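Local coordinates for protein esterase Rv0045c (PDB 6WYN) that hydrolyses ester bonds, with a preference for short, straight-chain alkyl esters, and is likely involved in ester and lipid metabolism, at residues 43-48 against 94-99; 65-68 against 73-76. One frame throughout, in Å; residues are numbered along the deposited sequence.

Interaction 1 (43-48 against 94-99); sequences LDEFAL and NAHTWD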
loop_
_atom_site.group_PDB
_atom_site.type_symbol
_atom_site.label_atom_id
_atom_site.label_comp_id
_atom_site.label_asym_id
_atom_site.label_seq_id
_atom_site.Cartn_x
_atom_site.Cartn_y
_atom_site.Cartn_z
ATOM N N LEU A 43 19.690 6.280 11.920
ATOM C CA LEU A 43 19.578 6.536 10.463
ATOM C C LEU A 43 18.259 7.248 10.169
ATOM O O LEU A 43 17.221 6.845 10.682
ATOM C CB LEU A 43 19.670 5.220 9.696
ATOM C CG LEU A 43 20.454 5.311 8.403
ATOM C CD1 LEU A 43 21.821 5.955 8.636
ATOM C CD2 LEU A 43 20.609 3.933 7.783
ATOM N N ASP A 44 18.346 8.331 9.421
ATOM C CA ASP A 44 17.197 9.120 8.928
ATOM C C ASP A 44 16.390 8.242 7.954
ATOM O O ASP A 44 16.987 7.377 7.272
ATOM C CB ASP A 44 17.754 10.382 8.288
ATOM C CG ASP A 44 16.773 11.076 7.403
ATOM O OD1 ASP A 44 15.880 11.692 7.979
ATOM O OD2 ASP A 44 16.892 10.964 6.163
ATOM N N GLU A 45 15.089 8.500 7.814
ATOM C CA GLU A 45 14.187 7.641 7.023
ATOM C C GLU A 45 14.476 7.782 5.522
ATOM O O GLU A 45 14.009 6.927 4.755
ATOM C CB GLU A 45 12.740 7.915 7.430
ATOM C CG GLU A 45 12.120 9.175 6.877
ATOM C CD GLU A 45 10.605 9.202 7.095
ATOM O OE1 GLU A 45 10.074 10.273 7.512
ATOM O OE2 GLU A 45 9.950 8.140 6.853
ATOM N N PHE A 46 15.190 8.804 5.080
ATOM C CA PHE A 46 15.553 8.989 3.650
ATOM C C PHE A 46 17.007 8.531 3.371
ATOM O O PHE A 46 17.463 8.675 2.241
ATOM C CB PHE A 46 15.268 10.440 3.259
ATOM C CG PHE A 46 13.854 10.860 3.567
ATOM C CD1 PHE A 46 12.782 10.123 3.075
ATOM C CD2 PHE A 46 13.594 11.987 4.341
ATOM C CE1 PHE A 46 11.479 10.462 3.404
ATOM C CE2 PHE A 46 12.288 12.375 4.610
ATOM C CZ PHE A 46 11.248 11.613 4.138
ATOM N N ALA A 47 17.688 7.911 4.315
ATOM C CA ALA A 47 19.125 7.574 4.168
ATOM C C ALA A 47 19.346 6.453 3.126
ATOM O O ALA A 47 20.464 6.335 2.651
ATOM C CB ALA A 47 19.675 7.173 5.511
ATOM N N LEU A 48 18.356 5.618 2.790
ATOM C CA LEU A 48 18.571 4.461 1.872
ATOM C C LEU A 48 18.041 4.736 0.480
ATOM O O LEU A 48 17.909 3.768 -0.287
ATOM C CB LEU A 48 17.890 3.235 2.467
ATOM C CG LEU A 48 18.431 2.858 3.834
ATOM C CD1 LEU A 48 17.685 1.661 4.386
ATOM C CD2 LEU A 48 19.945 2.592 3.751
ATOM N N ASN A 94 3.781 0.169 4.876
ATOM C CA ASN A 94 3.738 1.619 5.088
ATOM C C ASN A 94 4.057 2.285 3.762
ATOM O O ASN A 94 4.349 1.578 2.778
ATOM C CB ASN A 94 4.669 2.064 6.220
ATOM C CG ASN A 94 6.116 1.866 5.869
ATOM O OD1 ASN A 94 6.745 2.781 5.309
ATOM N ND2 ASN A 94 6.630 0.681 6.181
ATOM N N ALA A 95 3.990 3.602 3.752
ATOM C CA ALA A 95 4.224 4.439 2.566
ATOM C C ALA A 95 5.552 4.112 1.855
ATOM O O ALA A 95 5.636 4.344 0.644
ATOM C CB ALA A 95 4.162 5.879 2.981
ATOM N N HIS A 96 6.581 3.713 2.603
ATOM C CA HIS A 96 7.932 3.478 2.043
ATOM C C HIS A 96 7.907 2.290 1.067
ATOM O O HIS A 96 8.864 2.184 0.268
ATOM C CB HIS A 96 8.977 3.223 3.130
ATOM C CG HIS A 96 9.502 4.459 3.777
ATOM N ND1 HIS A 96 10.441 5.242 3.169
ATOM C CD2 HIS A 96 9.241 5.029 4.985
ATOM C CE1 HIS A 96 10.762 6.250 3.968
ATOM N NE2 HIS A 96 10.028 6.146 5.081
ATOM N N THR A 97 6.866 1.443 1.099
ATOM C CA THR A 97 6.725 0.317 0.136
ATOM C C THR A 97 6.817 0.906 -1.272
ATOM O O THR A 97 7.252 0.212 -2.203
ATOM C CB THR A 97 5.422 -0.482 0.337
ATOM O OG1 THR A 97 5.506 -1.731 -0.358
ATOM C CG2 THR A 97 4.206 0.235 -0.183
ATOM N N TRP A 98 6.401 2.145 -1.451
ATOM C CA TRP A 98 6.361 2.758 -2.799
ATOM C C TRP A 98 7.661 3.448 -3.219
ATOM O O TRP A 98 7.675 3.932 -4.347
ATOM C CB TRP A 98 5.204 3.717 -2.904
ATOM C CG TRP A 98 3.896 3.099 -2.624
ATOM C CD1 TRP A 98 3.128 3.227 -1.500
ATOM C CD2 TRP A 98 3.212 2.205 -3.501
ATOM N NE1 TRP A 98 1.953 2.554 -1.668
ATOM C CE2 TRP A 98 1.999 1.867 -2.857
ATOM C CE3 TRP A 98 3.498 1.677 -4.761
ATOM C CZ2 TRP A 98 1.081 1.002 -3.437
ATOM C CZ3 TRP A 98 2.595 0.812 -5.321
ATOM C CH2 TRP A 98 1.375 0.539 -4.698
ATOM N N ASP A 99 8.683 3.528 -2.370
ATOM C CA ASP A 99 9.894 4.358 -2.633
ATOM C C ASP A 99 10.468 4.040 -4.033
ATOM O O ASP A 99 10.793 4.959 -4.795
ATOM C CB ASP A 99 10.938 4.152 -1.539
ATOM C CG ASP A 99 10.587 4.719 -0.171
ATOM O OD1 ASP A 99 9.498 5.388 -0.043
ATOM O OD2 ASP A 99 11.399 4.459 0.769
#

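Interaction 2 (65-68 against 73-76); sequences VERV and ISAL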
loop_
_atom_site.group_PDB
_atom_site.type_symbol
_atom_site.label_atom_id
_atom_site.label_comp_id
_atom_site.label_asym_id
_atom_site.label_seq_id
_atom_site.Cartn_x
_atom_site.Cartn_y
_atom_site.Cartn_z
ATOM N N VAL A 65 11.837 14.788 -1.023
ATOM C CA VAL A 65 10.748 14.084 -0.303
ATOM C C VAL A 65 10.728 14.605 1.137
ATOM O O VAL A 65 11.789 14.859 1.696
ATOM C CB VAL A 65 10.891 12.548 -0.427
ATOM C CG1 VAL A 65 12.268 12.062 0.014
ATOM C CG2 VAL A 65 9.789 11.792 0.346
ATOM N N GLU A 66 9.539 14.703 1.732
ATOM C CA GLU A 66 9.407 15.033 3.161
ATOM C C GLU A 66 8.156 14.344 3.688
ATOM O O GLU A 66 7.249 14.028 2.884
ATOM C CB GLU A 66 9.373 16.561 3.345
ATOM C CG GLU A 66 8.234 17.256 2.649
ATOM C CD GLU A 66 8.220 18.776 2.839
ATOM O OE1 GLU A 66 9.248 19.333 3.248
ATOM O OE2 GLU A 66 7.196 19.396 2.602
ATOM N N ARG A 67 8.128 14.109 4.982
ATOM C CA ARG A 67 6.949 13.588 5.684
ATOM C C ARG A 67 5.986 14.756 5.932
ATOM O O ARG A 67 6.433 15.877 6.310
ATOM C CB ARG A 67 7.368 12.891 6.975
ATOM C CG ARG A 67 6.218 12.174 7.644
ATOM C CD ARG A 67 6.689 11.129 8.613
ATOM N NE ARG A 67 7.236 9.941 7.937
ATOM C CZ ARG A 67 6.527 8.950 7.371
ATOM N NH1 ARG A 67 7.166 7.910 6.849
ATOM N NH2 ARG A 67 5.201 8.945 7.385
ATOM N N VAL A 68 4.701 14.524 5.677
ATOM C CA VAL A 68 3.622 15.492 6.008
ATOM C C VAL A 68 2.606 14.802 6.939
ATOM O O VAL A 68 2.585 13.531 7.036
ATOM C CB VAL A 68 2.985 16.126 4.761
ATOM C CG1 VAL A 68 3.983 16.920 3.929
ATOM C CG2 VAL A 68 2.297 15.105 3.878
ATOM N N ILE A 73 -3.400 11.120 9.952
ATOM C CA ILE A 73 -2.731 10.596 8.714
ATOM C C ILE A 73 -1.345 11.241 8.517
ATOM O O ILE A 73 -1.267 12.476 8.407
ATOM C CB ILE A 73 -3.591 10.842 7.470
ATOM C CG1 ILE A 73 -4.961 10.172 7.619
ATOM C CG2 ILE A 73 -2.848 10.352 6.209
ATOM C CD1 ILE A 73 -4.862 8.713 7.987
ATOM N N SER A 74 -0.316 10.401 8.401
ATOM C CA SER A 74 1.038 10.780 7.951
ATOM C C SER A 74 1.207 10.329 6.493
ATOM O O SER A 74 0.516 9.364 6.089
ATOM C CB SER A 74 2.060 10.188 8.858
ATOM O OG SER A 74 3.296 10.847 8.642
ATOM N N ALA A 75 2.052 11.010 5.721
ATOM C CA ALA A 75 2.305 10.663 4.316
ATOM C C ALA A 75 3.708 11.126 3.955
ATOM O O ALA A 75 4.285 11.991 4.709
ATOM C CB ALA A 75 1.271 11.239 3.395
ATOM N N LEU A 76 4.264 10.507 2.917
ATOM C CA LEU A 76 5.485 11.026 2.236
ATOM C C LEU A 76 5.061 11.791 1.000
ATOM O O LEU A 76 4.322 11.240 0.155
ATOM C CB LEU A 76 6.390 9.852 1.881
ATOM C CG LEU A 76 6.936 9.075 3.062
ATOM C CD1 LEU A 76 7.792 7.917 2.593
ATOM C CD2 LEU A 76 7.731 9.989 3.973
#

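Interaction 1 (43-48 against 94-99)
E45 and H96 join two irregular segments whose backbones stay well apart, the nearest CA atoms across the contact being those of this pair, 9.0 Å from each other. Residues 43-48 are folded by a type I beta turn from D44 to A47, inside which D44 OD2 accepts from F46 N as an Asx turn. On the other side N94 OD1 accepts from H96 N, a second Asx turn, and residues 95-97 have helical backbone angles.

The side chains close the gap. H96 NE2 donates to E45 OE2 over 2.7 Å, with an angle of 165° at the hydrogen. The oxygen lies near the imidazole plane, while the N-H reaches OE2 from its anti side and somewhat out of the carboxylate plane; carboxylate and ring are turned 49° apart. E45 CG stands between the backbone N and the carbonyl carbon (chi1 77°), from where the extended chain carries the carboxylate across to H96. This CG also lies over the centre of the F46 ring, 3.6 Å above the plane, while F46 CE1 reaches H96 CE1 obliquely at 4.3 Å. H96 ND1 donates to the syn lone pair of D99 OD2 at 2.7 Å. Two nearly in-plane bonds therefore fix the ring's rotation; with both nitrogens donating, the imidazole is probably cationic.

R67 of strand 65-70 also forms a salt bridge with E45 OE2. H236 of helix 227-237 stacks on the H96 ring, and L76 of strand 73-78 touches both F46 and H96. The loop leading into helix 49-55 thus meets the loop between strand 85-88 and helix 99-105.

Interaction 2 (65-68 against 73-76)
Strands 65-70 and 73-78 form an antiparallel beta hairpin at one border of the central sheet of the alpha/beta-hydrolase fold, with 65-70 outermost and 73-78 also paired antiparallel with strand 109-112. The axes of the short segments approach to 4.6 Å at 176°, almost exactly antiparallel. Register is set by V68 and A75, a hydrogen-bonded pair: V68 N donates to A75 O at 2.7 Å, and A75 N returns a bond to V68 O at 2.9 Å. R67 and L76 make the adjoining non-hydrogen-bonded pair, where R67 CA approaches A75 O in a CA-H...O contact.

The two faces differ. On the one carrying V68 and A75, V68 CG2 meets A75 CB at 4.0 Å, and L110 touches both residues. The face bearing R67 is more polar. There CG of R67 stands anti to the backbone N (chi1 -172°) and the chain bends at chi3, laying the guanidinium back over the neighbouring strand. L76 CD2 sits 3.5 Å above one guanidinium face, displaced toward the rim, while S74 OG lies at the edge, almost in the guanidinium plane. R67 NH2 donates to that hydroxyl at 3.0 Å, with 164° at the hydrogen. On the same face V65 CG2 packs against L76 CB at 4.2 Å.

Beyond the hairpin, R67 NH1 forms a salt bridge with E45 and R67 NH2 another with D113. The serine bond and the two carboxylates together restrict rotation of the guanidinium, and the acidic partners probably balance its charge. Main-chain bonds thus align the strands, while this arginine ties the border of the sheet to neighbouring loops.

Overall arrangement
Interaction 2 is nested in sequence inside the loop closed by interaction 1, and their centres lie about 11 Å apart. E45 OE2 links them by a salt bridge to R67 NH1 at 2.8 Å, so this oxygen serves both the histidine and the arginine. Van der Waals packing joins them too, with F46 CD1 3.7 Å from V65 CG1 and H96 CE1 3.7 Å from L76 CD1. Both contacts are partly buried: 43-48 against 94-99 buries 108 Å² through side chains bridging two loops, whereas 65-68 against 73-76 buries 353 Å² with backbone pairing inside one sheet. In each, the second segment is the more buried.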